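Long-range contacts in probable porin (Pseudomonas aeruginosa, PDB 4FSO), which probably acts as an outer-membrane porin of the OprD family, a beta-barrel channel that lets small solutes pass: residues A[219-224]-A[286-291]; A[278-283]-A[297-302]; A[303-308]-A[379-384]. One frame throughout, in Å; residues are numbered along the deposited sequence.

Contact 1. Residues A[219-224]-A[286-291]; sequences YRQRYL and SSMPYL
Two torsions set this contact: Tyr219 CG stands between its own backbone N and carbonyl carbon (chi1 79°), and Gln221 CG lies anti to the backbone N (chi1 -173°) with the chain extended beyond it. Both residues face the loop, and these torsions set the ring and the amide against Pro289. The pyrrolidine lies over one face in a CH-pi contact, Pro289 CB sitting 4.0 Å from the centroid of the Tyr219 ring, nearly on its normal. Farther out, Tyr219 OH packs 3.6 Å from Leu291 CD2, which approaches obliquely. The side chains of Gln221 and Pro289 meet tip to tip, and Gln221 NE2 donates to the backbone O of Pro289 over 3.0 Å with an N-H...O angle of 161°. The acceptor lies near the glutamine's amide plane, the donor above the carbonyl plane. Ser246 OG also bonds that NE2, so two bonds fix the amide's rotation. Extended Met288 crosses Gln221 at about a right angle, CE 3.8 Å from Gln221 NE2. The buried contact is inward loop packing in a beta-barrel: segment 286-291, in the loop after strand 273-283, rests on strand 219-231, while strand 236-248 touches Met288 through Phe244 and strand 206-215 meets Leu291 through Leu215.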
loop_
_atom_site.group_PDB
_atom_site.type_symbol
_atom_site.label_atom_id
_atom_site.label_comp_id
_atom_site.label_asym_id
_atom_site.label_seq_id
_atom_site.Cartn_x
_atom_site.Cartn_y
_atom_site.Cartn_z
ATOM N N TYR A 219 13.762 -12.942 -5.580
ATOM C CA TYR A 219 12.896 -13.575 -4.593
ATOM C C TYR A 219 11.599 -14.073 -5.163
ATOM O O TYR A 219 11.055 -13.520 -6.133
ATOM C CB TYR A 219 12.616 -12.643 -3.379
ATOM C CG TYR A 219 11.548 -11.541 -3.557
ATOM C CD1 TYR A 219 10.195 -11.807 -3.369
ATOM C CD2 TYR A 219 11.912 -10.224 -3.857
ATOM C CE1 TYR A 219 9.242 -10.814 -3.507
ATOM C CE2 TYR A 219 10.957 -9.203 -3.985
ATOM C CZ TYR A 219 9.624 -9.500 -3.813
ATOM O OH TYR A 219 8.676 -8.497 -3.965
ATOM N N ARG A 220 11.113 -15.133 -4.534
ATOM C CA ARG A 220 9.756 -15.600 -4.741
ATOM C C ARG A 220 8.966 -15.446 -3.431
ATOM O O ARG A 220 9.517 -15.523 -2.325
ATOM C CB ARG A 220 9.730 -17.040 -5.287
ATOM C CG ARG A 220 10.623 -18.039 -4.562
ATOM C CD ARG A 220 10.554 -19.452 -5.200
ATOM N NE ARG A 220 11.416 -19.617 -6.383
ATOM C CZ ARG A 220 12.467 -20.437 -6.453
ATOM N NH1 ARG A 220 12.804 -21.189 -5.412
ATOM N NH2 ARG A 220 13.183 -20.508 -7.571
ATOM N N GLN A 221 7.672 -15.219 -3.574
ATOM C CA GLN A 221 6.822 -14.915 -2.459
ATOM C C GLN A 221 5.426 -15.526 -2.677
ATOM O O GLN A 221 4.845 -15.403 -3.752
ATOM C CB GLN A 221 6.764 -13.384 -2.313
ATOM C CG GLN A 221 6.048 -12.857 -1.081
ATOM C CD GLN A 221 6.319 -11.363 -0.860
ATOM O OE1 GLN A 221 5.573 -10.497 -1.328
ATOM N NE2 GLN A 221 7.397 -11.064 -0.148
ATOM N N ARG A 222 4.903 -16.192 -1.657
ATOM C CA ARG A 222 3.537 -16.692 -1.674
ATOM C C ARG A 222 2.733 -15.928 -0.630
ATOM O O ARG A 222 3.286 -15.404 0.352
ATOM C CB ARG A 222 3.481 -18.180 -1.315
ATOM C CG ARG A 222 4.195 -19.125 -2.264
ATOM C CD ARG A 222 3.875 -20.589 -1.909
ATOM N NE ARG A 222 4.579 -21.068 -0.717
ATOM C CZ ARG A 222 4.100 -21.978 0.133
ATOM N NH1 ARG A 222 2.893 -22.511 -0.049
ATOM N NH2 ARG A 222 4.828 -22.349 1.176
ATOM N N TYR A 223 1.421 -15.904 -0.831
ATOM C CA TYR A 223 0.539 -15.160 0.029
ATOM C C TYR A 223 -0.800 -15.854 0.239
ATOM O O TYR A 223 -1.401 -16.334 -0.707
ATOM C CB TYR A 223 0.304 -13.774 -0.562
ATOM C CG TYR A 223 -0.854 -13.039 0.086
ATOM C CD1 TYR A 223 -0.658 -12.259 1.224
ATOM C CD2 TYR A 223 -2.147 -13.128 -0.437
ATOM C CE1 TYR A 223 -1.718 -11.571 1.823
ATOM C CE2 TYR A 223 -3.213 -12.460 0.156
ATOM C CZ TYR A 223 -2.993 -11.680 1.283
ATOM O OH TYR A 223 -4.049 -11.025 1.865
ATOM N N LEU A 224 -1.265 -15.869 1.485
ATOM C CA LEU A 224 -2.627 -16.253 1.842
ATOM C C LEU A 224 -3.272 -15.100 2.585
ATOM O O LEU A 224 -2.659 -14.516 3.461
ATOM C CB LEU A 224 -2.641 -17.438 2.788
ATOM C CG LEU A 224 -2.722 -18.881 2.315
ATOM C CD1 LEU A 224 -1.991 -19.059 1.023
ATOM C CD2 LEU A 224 -2.081 -19.747 3.387
ATOM N N SER A 286 15.547 -13.459 7.328
ATOM C CA SER A 286 15.440 -12.238 6.544
ATOM C C SER A 286 14.317 -11.398 7.049
ATOM O O SER A 286 13.416 -11.888 7.730
ATOM C CB SER A 286 15.142 -12.570 5.082
ATOM O OG SER A 286 16.133 -13.411 4.569
ATOM N N SER A 287 14.368 -10.128 6.675
ATOM C CA SER A 287 13.181 -9.283 6.739
ATOM C C SER A 287 12.233 -9.711 5.609
ATOM O O SER A 287 12.632 -10.453 4.715
ATOM C CB SER A 287 13.572 -7.799 6.585
ATOM O OG SER A 287 13.954 -7.478 5.246
ATOM N N MET A 288 10.988 -9.255 5.640
ATOM C CA MET A 288 10.076 -9.509 4.524
ATOM C C MET A 288 10.434 -8.664 3.287
ATOM O O MET A 288 10.521 -7.444 3.355
ATOM C CB MET A 288 8.618 -9.298 4.924
ATOM C CG MET A 288 7.679 -9.590 3.780
ATOM S SD MET A 288 5.997 -8.996 4.030
ATOM C CE MET A 288 5.387 -9.085 2.358
ATOM N N PRO A 289 10.672 -9.321 2.148
ATOM C CA PRO A 289 11.050 -8.515 0.983
ATOM C C PRO A 289 9.835 -7.868 0.290
ATOM O O PRO A 289 8.736 -8.395 0.329
ATOM C CB PRO A 289 11.717 -9.548 0.061
ATOM C CG PRO A 289 11.011 -10.832 0.380
ATOM C CD PRO A 289 10.720 -10.772 1.874
ATOM N N TYR A 290 10.039 -6.722 -0.334
ATOM C CA TYR A 290 9.021 -6.152 -1.193
ATOM C C TYR A 290 9.636 -5.141 -2.133
ATOM O O TYR A 290 10.822 -4.825 -2.010
ATOM C CB TYR A 290 7.887 -5.522 -0.400
ATOM C CG TYR A 290 8.285 -4.534 0.678
ATOM C CD1 TYR A 290 8.726 -4.980 1.918
ATOM C CD2 TYR A 290 8.157 -3.153 0.482
ATOM C CE1 TYR A 290 9.050 -4.097 2.924
ATOM C CE2 TYR A 290 8.488 -2.243 1.494
ATOM C CZ TYR A 290 8.931 -2.732 2.718
ATOM O OH TYR A 290 9.259 -1.884 3.751
ATOM N N LEU A 291 8.829 -4.647 -3.073
ATOM C CA LEU A 291 9.319 -3.745 -4.126
ATOM C C LEU A 291 9.488 -2.289 -3.670
ATOM O O LEU A 291 8.650 -1.735 -2.938
ATOM C CB LEU A 291 8.383 -3.778 -5.335
ATOM C CG LEU A 291 8.238 -5.164 -5.939
ATOM C CD1 LEU A 291 7.419 -5.083 -7.222
ATOM C CD2 LEU A 291 9.630 -5.795 -6.153
#

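Contact 2. Residues A[278-283]-A[297-302]; sequences GWQRMN and YLANYL. With C8E ((hydroxyethyloxy)tri(ethyloxy)octane), chain F.
Gln280, Asn300 and Leu298 lose the most surface here, with the glutamine central. Its CG is anti to the backbone N (chi1 179°) and the chain runs on extended, carrying OE1 to the type I turn formed by Leu298 to Tyr301. There Gln280 OE1 accepts from Asn300 N at 2.8 Å, the donor above the carbonyl plane. Asn300 turns its CG beside its own backbone N (chi1 -61°), and its side chain slides past Gln280 in the opposite direction. The two amide planes are stacked, 25° apart, and Asn300 ND2 comes within 3.3 Å of Gln280 CB. Leu298 crosses the glutamine at about a right angle, its CB 3.2 Å from Gln280 OE1. Gln280 NE2 also bonds to the carbonyls of Asp306 and Phe307, farther along the same loop. Asn300 bonds through ND2 to Ser314 and OD1 to Gln316. Trp279 points away from the turn, its CB 3.5 Å from C11 of the bound detergent C8E. A turn of a loop folded into the barrel is thus fastened to the inner wall by a buried glutamine amide: strand 273-283 runs antiparallel between strands 258-270 and 313-322, Ala299 touches Leu265, and Asn300 touches Val338 of strand 331-344.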
loop_
_atom_site.group_PDB
_atom_site.type_symbol
_atom_site.label_atom_id
_atom_site.label_comp_id
_atom_site.label_asym_id
_atom_site.label_seq_id
_atom_site.Cartn_x
_atom_site.Cartn_y
_atom_site.Cartn_z
ATOM N N GLY A 278 -3.907 -5.237 16.594
ATOM C CA GLY A 278 -3.163 -5.965 15.594
ATOM C C GLY A 278 -2.001 -6.735 16.181
ATOM O O GLY A 278 -1.465 -6.377 17.221
ATOM N N TRP A 279 -1.625 -7.804 15.498
ATOM C CA TRP A 279 -0.520 -8.631 15.906
ATOM C C TRP A 279 0.282 -9.024 14.666
ATOM O O TRP A 279 -0.275 -9.457 13.661
ATOM C CB TRP A 279 -1.043 -9.895 16.583
ATOM C CG TRP A 279 0.031 -10.923 16.782
ATOM C CD1 TRP A 279 1.262 -10.708 17.314
ATOM C CD2 TRP A 279 -0.025 -12.312 16.450
ATOM N NE1 TRP A 279 1.987 -11.865 17.328
ATOM C CE2 TRP A 279 1.220 -12.872 16.812
ATOM C CE3 TRP A 279 -0.999 -13.141 15.893
ATOM C CZ2 TRP A 279 1.512 -14.227 16.625
ATOM C CZ3 TRP A 279 -0.706 -14.483 15.724
ATOM C CH2 TRP A 279 0.537 -15.009 16.087
ATOM N N GLN A 280 1.596 -8.881 14.745
ATOM C CA GLN A 280 2.430 -9.108 13.595
ATOM C C GLN A 280 3.670 -9.873 14.033
ATOM O O GLN A 280 4.218 -9.598 15.098
ATOM C CB GLN A 280 2.828 -7.768 12.983
ATOM C CG GLN A 280 3.731 -7.861 11.762
ATOM C CD GLN A 280 3.719 -6.582 10.927
ATOM O OE1 GLN A 280 2.662 -6.122 10.480
ATOM N NE2 GLN A 280 4.892 -5.998 10.730
ATOM N N ARG A 281 4.100 -10.829 13.211
ATOM C CA ARG A 281 5.286 -11.602 13.494
ATOM C C ARG A 281 6.066 -12.036 12.254
ATOM O O ARG A 281 5.508 -12.496 11.245
ATOM C CB ARG A 281 4.958 -12.810 14.358
ATOM C CG ARG A 281 6.153 -13.726 14.575
ATOM C CD ARG A 281 5.890 -14.684 15.701
ATOM N NE ARG A 281 7.042 -15.546 15.913
ATOM C CZ ARG A 281 7.246 -16.248 17.016
ATOM N NH1 ARG A 281 6.375 -16.186 18.006
ATOM N NH2 ARG A 281 8.321 -17.006 17.117
ATOM N N MET A 282 7.379 -11.871 12.368
ATOM C CA MET A 282 8.357 -12.186 11.344
ATOM C C MET A 282 9.140 -13.431 11.788
ATOM O O MET A 282 9.546 -13.551 12.969
ATOM C CB MET A 282 9.314 -10.993 11.244
ATOM C CG MET A 282 9.423 -10.288 9.898
ATOM S SD MET A 282 7.933 -9.556 9.192
ATOM C CE MET A 282 7.097 -8.919 10.642
ATOM N N ASN A 283 9.336 -14.363 10.852
ATOM C CA ASN A 283 10.128 -15.562 11.116
ATOM C C ASN A 283 11.109 -15.833 9.999
ATOM O O ASN A 283 10.777 -15.670 8.824
ATOM C CB ASN A 283 9.229 -16.789 11.301
ATOM C CG ASN A 283 8.130 -16.562 12.318
ATOM O OD1 ASN A 283 7.099 -15.951 12.008
ATOM N ND2 ASN A 283 8.339 -17.058 13.543
ATOM N N TYR A 297 2.194 -5.155 2.679
ATOM C CA TYR A 297 0.789 -5.266 3.022
ATOM C C TYR A 297 0.613 -5.954 4.375
ATOM O O TYR A 297 0.126 -7.082 4.458
ATOM C CB TYR A 297 0.120 -6.073 1.923
ATOM C CG TYR A 297 -1.373 -6.064 1.900
ATOM C CD1 TYR A 297 -2.090 -4.889 2.059
ATOM C CD2 TYR A 297 -2.073 -7.239 1.674
ATOM C CE1 TYR A 297 -3.467 -4.891 2.020
ATOM C CE2 TYR A 297 -3.451 -7.256 1.633
ATOM C CZ TYR A 297 -4.148 -6.081 1.801
ATOM O OH TYR A 297 -5.521 -6.112 1.743
ATOM N N LEU A 298 1.029 -5.281 5.438
ATOM C CA LEU A 298 0.979 -5.869 6.778
ATOM C C LEU A 298 0.166 -4.999 7.730
ATOM O O LEU A 298 0.075 -3.798 7.539
ATOM C CB LEU A 298 2.399 -6.059 7.316
ATOM C CG LEU A 298 3.266 -7.052 6.538
ATOM C CD1 LEU A 298 4.746 -6.831 6.859
ATOM C CD2 LEU A 298 2.834 -8.526 6.851
ATOM N N ALA A 299 -0.412 -5.616 8.756
ATOM C CA ALA A 299 -1.197 -4.914 9.776
ATOM C C ALA A 299 -0.451 -3.796 10.484
ATOM O O ALA A 299 -1.058 -2.777 10.847
ATOM C CB ALA A 299 -1.733 -5.899 10.806
ATOM N N ASN A 300 0.848 -3.998 10.708
ATOM C CA ASN A 300 1.647 -2.982 11.386
ATOM C C ASN A 300 2.486 -2.108 10.448
ATOM O O ASN A 300 3.517 -1.559 10.844
ATOM C CB ASN A 300 2.498 -3.593 12.511
ATOM C CG ASN A 300 1.652 -4.252 13.580
ATOM O OD1 ASN A 300 0.427 -4.142 13.573
ATOM N ND2 ASN A 300 2.307 -4.940 14.518
ATOM N N TYR A 301 2.050 -1.979 9.203
ATOM C CA TYR A 301 2.657 -0.960 8.352
ATOM C C TYR A 301 2.154 0.411 8.764
ATOM O O TYR A 301 0.989 0.732 8.586
ATOM C CB TYR A 301 2.386 -1.162 6.865
ATOM C CG TYR A 301 2.949 0.002 6.078
ATOM C CD1 TYR A 301 4.317 0.279 6.101
ATOM C CD2 TYR A 301 2.122 0.856 5.362
ATOM C CE1 TYR A 301 4.842 1.355 5.406
ATOM C CE2 TYR A 301 2.642 1.934 4.656
ATOM C CZ TYR A 301 4.004 2.180 4.676
ATOM O OH TYR A 301 4.527 3.259 3.968
ATOM N N LEU A 302 3.056 1.213 9.305
ATOM C CA LEU A 302 2.716 2.512 9.878
ATOM C C LEU A 302 3.296 3.636 9.022
ATOM O O LEU A 302 3.803 3.381 7.936
ATOM C CB LEU A 302 3.190 2.598 11.340
ATOM C CG LEU A 302 2.006 2.412 12.277
ATOM C CD1 LEU A 302 1.330 1.056 12.045
ATOM C CD2 LEU A 302 2.373 2.628 13.750
HETATM C C3 C8E F . -8.449 -4.940 22.730
HETATM C C4 C8E F . -7.359 -5.228 23.760
HETATM C C5 C8E F . -5.993 -4.742 23.276
HETATM C C6 C8E F . -5.069 -5.895 22.895
HETATM C C7 C8E F . -4.137 -5.495 21.754
HETATM C C8 C8E F . -3.138 -6.621 21.501
HETATM O O9 C8E F . -3.186 -7.161 20.191
HETATM C C10 C8E F . -3.919 -8.367 20.062
HETATM C C11 C8E F . -3.755 -8.901 18.636
HETATM O O12 C8E F . -5.002 -9.206 18.049
#

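Contact 3. Residues A[303-308]-A[379-384]; sequences QVNDFA and ATYRTD
Val304, Asn305 and Gln303 each present a different kind of group to strand 373-383, and Tyr381 receives two of them. Tyr381 faces the loop, and with CG anti to the backbone N (chi1 167°) its side chain crosses Asn305 at about a right angle. Asn305 CB sits over one face, a CH-pi contact 3.9 Å from the centroid of the Tyr381 ring. With CG anti to the backbone N (chi1 -174°), the Asn305 amide continues across toward the phenol end, 20° off the ring plane, and Asn305 OD1 ends 3.1 Å from Tyr381 OH. The hydroxyl has a hydrogen-bonding partner in Glu353. Val304 meets the ring obliquely near its root, CG1 lying 3.6 Å from Tyr381 CD2, while its other branch, CG2, packs 4.0 Å from Ala379 CB. Gln303, its CG anti to the backbone N and the chain extended beyond, lays its terminal amide against the same methyl, Gln303 CD being 3.5 Å from Ala379 CB; its NE2 bonds to Glu394. Farther along the loop, Asp306 OD1 accepts from Ala308 N in an Asx turn, and Asn305 ND2 stands 3.1 Å above the plane of the Phe307 ring, over its centre. The loop thus lies against the inner barrel wall, where strand 373-383 is paired with strands 350-363 and 392-404: Glu355 touches Gln303 and Asn305, and Val392 touches Val304 and Tyr381.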
loop_
_atom_site.group_PDB
_atom_site.type_symbol
_atom_site.label_atom_id
_atom_site.label_comp_id
_atom_site.label_asym_id
_atom_site.label_seq_id
_atom_site.Cartn_x
_atom_site.Cartn_y
_atom_site.Cartn_z
ATOM N N GLN A 303 3.222 4.873 9.506
ATOM C CA GLN A 303 3.617 6.030 8.697
ATOM C C GLN A 303 5.101 5.984 8.366
ATOM O O GLN A 303 5.506 6.280 7.234
ATOM C CB GLN A 303 3.267 7.318 9.416
ATOM C CG GLN A 303 3.308 8.590 8.572
ATOM C CD GLN A 303 3.096 9.835 9.433
ATOM O OE1 GLN A 303 2.187 9.877 10.281
ATOM N NE2 GLN A 303 3.956 10.835 9.249
ATOM N N VAL A 304 5.898 5.540 9.335
ATOM C CA VAL A 304 7.347 5.625 9.221
ATOM C C VAL A 304 8.086 4.279 9.202
ATOM O O VAL A 304 9.171 4.157 8.645
ATOM C CB VAL A 304 7.883 6.612 10.289
ATOM C CG1 VAL A 304 9.280 6.260 10.758
ATOM C CG2 VAL A 304 7.855 8.017 9.696
ATOM N N ASN A 305 7.473 3.267 9.790
ATOM C CA ASN A 305 8.163 2.009 10.050
ATOM C C ASN A 305 7.226 0.856 9.771
ATOM O O ASN A 305 6.016 0.979 9.954
ATOM C CB ASN A 305 8.696 1.933 11.490
ATOM C CG ASN A 305 9.553 0.692 11.732
ATOM O OD1 ASN A 305 10.636 0.592 11.189
ATOM N ND2 ASN A 305 9.061 -0.256 12.547
ATOM N N ASP A 306 7.788 -0.257 9.308
ATOM C CA ASP A 306 6.969 -1.379 8.861
ATOM C C ASP A 306 6.922 -2.557 9.848
ATOM O O ASP A 306 6.108 -3.464 9.685
ATOM C CB ASP A 306 7.367 -1.843 7.440
ATOM C CG ASP A 306 8.775 -2.443 7.364
ATOM O OD1 ASP A 306 9.466 -2.591 8.390
ATOM O OD2 ASP A 306 9.200 -2.784 6.244
ATOM N N PHE A 307 7.798 -2.530 10.854
ATOM C CA PHE A 307 7.895 -3.597 11.854
ATOM C C PHE A 307 8.115 -4.974 11.243
ATOM O O PHE A 307 7.592 -5.976 11.703
ATOM C CB PHE A 307 6.691 -3.556 12.797
ATOM C CG PHE A 307 6.634 -2.298 13.586
ATOM C CD1 PHE A 307 6.008 -1.174 13.067
ATOM C CD2 PHE A 307 7.271 -2.217 14.828
ATOM C CE1 PHE A 307 5.983 -0.007 13.781
ATOM C CE2 PHE A 307 7.250 -1.051 15.565
ATOM C CZ PHE A 307 6.603 0.062 15.038
ATOM N N ALA A 308 8.926 -5.002 10.202
ATOM C CA ALA A 308 9.089 -6.188 9.400
ATOM C C ALA A 308 10.560 -6.560 9.354
ATOM O O ALA A 308 10.997 -7.215 8.426
ATOM C CB ALA A 308 8.533 -5.948 8.004
ATOM N N ALA A 379 4.003 11.433 13.013
ATOM C CA ALA A 379 4.645 10.198 13.455
ATOM C C ALA A 379 5.782 10.441 14.434
ATOM O O ALA A 379 6.609 11.334 14.254
ATOM C CB ALA A 379 5.139 9.352 12.244
ATOM N N THR A 380 5.819 9.616 15.465
ATOM C CA THR A 380 6.907 9.599 16.420
ATOM C C THR A 380 7.424 8.171 16.459
ATOM O O THR A 380 6.670 7.233 16.733
ATOM C CB THR A 380 6.400 10.019 17.815
ATOM O OG1 THR A 380 6.034 11.395 17.757
ATOM C CG2 THR A 380 7.466 9.814 18.895
ATOM N N TYR A 381 8.712 8.014 16.193
ATOM C CA TYR A 381 9.297 6.694 16.026
ATOM C C TYR A 381 10.660 6.639 16.714
ATOM O O TYR A 381 11.528 7.490 16.481
ATOM C CB TYR A 381 9.385 6.357 14.538
ATOM C CG TYR A 381 10.240 5.164 14.198
ATOM C CD1 TYR A 381 9.878 3.879 14.600
ATOM C CD2 TYR A 381 11.402 5.312 13.442
ATOM C CE1 TYR A 381 10.663 2.768 14.273
ATOM C CE2 TYR A 381 12.204 4.210 13.115
ATOM C CZ TYR A 381 11.827 2.941 13.535
ATOM O OH TYR A 381 12.606 1.856 13.212
ATOM N N ARG A 382 10.819 5.648 17.592
ATOM C CA ARG A 382 12.015 5.501 18.416
ATOM C C ARG A 382 12.511 4.065 18.464
ATOM O O ARG A 382 11.721 3.127 18.458
ATOM C CB ARG A 382 11.723 5.962 19.835
ATOM C CG ARG A 382 11.253 7.378 19.904
ATOM C CD ARG A 382 12.391 8.339 19.593
ATOM N NE ARG A 382 11.974 9.707 19.870
ATOM C CZ ARG A 382 11.333 10.475 18.997
ATOM N NH1 ARG A 382 11.056 10.012 17.781
ATOM N NH2 ARG A 382 10.974 11.705 19.337
ATOM N N THR A 383 13.825 3.907 18.533
ATOM C CA THR A 383 14.439 2.594 18.625
ATOM C C THR A 383 15.459 2.568 19.756
ATOM O O THR A 383 15.833 3.605 20.308
ATOM C CB THR A 383 15.170 2.207 17.311
ATOM O OG1 THR A 383 16.340 3.019 17.162
ATOM C CG2 THR A 383 14.261 2.392 16.083
ATOM N N ASP A 384 15.922 1.378 20.105
ATOM C CA ASP A 384 17.040 1.304 21.023
ATOM C C ASP A 384 18.288 0.847 20.272
ATOM O O ASP A 384 19.259 0.460 20.900
ATOM C CB ASP A 384 16.732 0.392 22.198
ATOM C CG ASP A 384 16.491 -1.064 21.782
ATOM O OD1 ASP A 384 16.429 -1.371 20.573
ATOM O OD2 ASP A 384 16.353 -1.916 22.684
#

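How the contacts relate
Of the segments, 219-224 on strand 219-231 comes first, and contact 1 closes some 60 residues later at 286-291, in the loop after strand 273-283. That strand lies within the span, and its contact 2 closes on 297-302, beyond contact 1, so the two cross. Contact 3 opens immediately afterwards at 303-308 and closes on strand 373-383, in series with both. One long inward excursion between strands 273-283 and 313-322 thus supplies a segment to each, tying it to three separated parts of the barrel wall. Within it, Met288 packs on Leu298, and Tyr290 OH pairs with Asp306 OD2, probably by a hydrogen bond. As in other porins, this inward-folded loop probably narrows the channel.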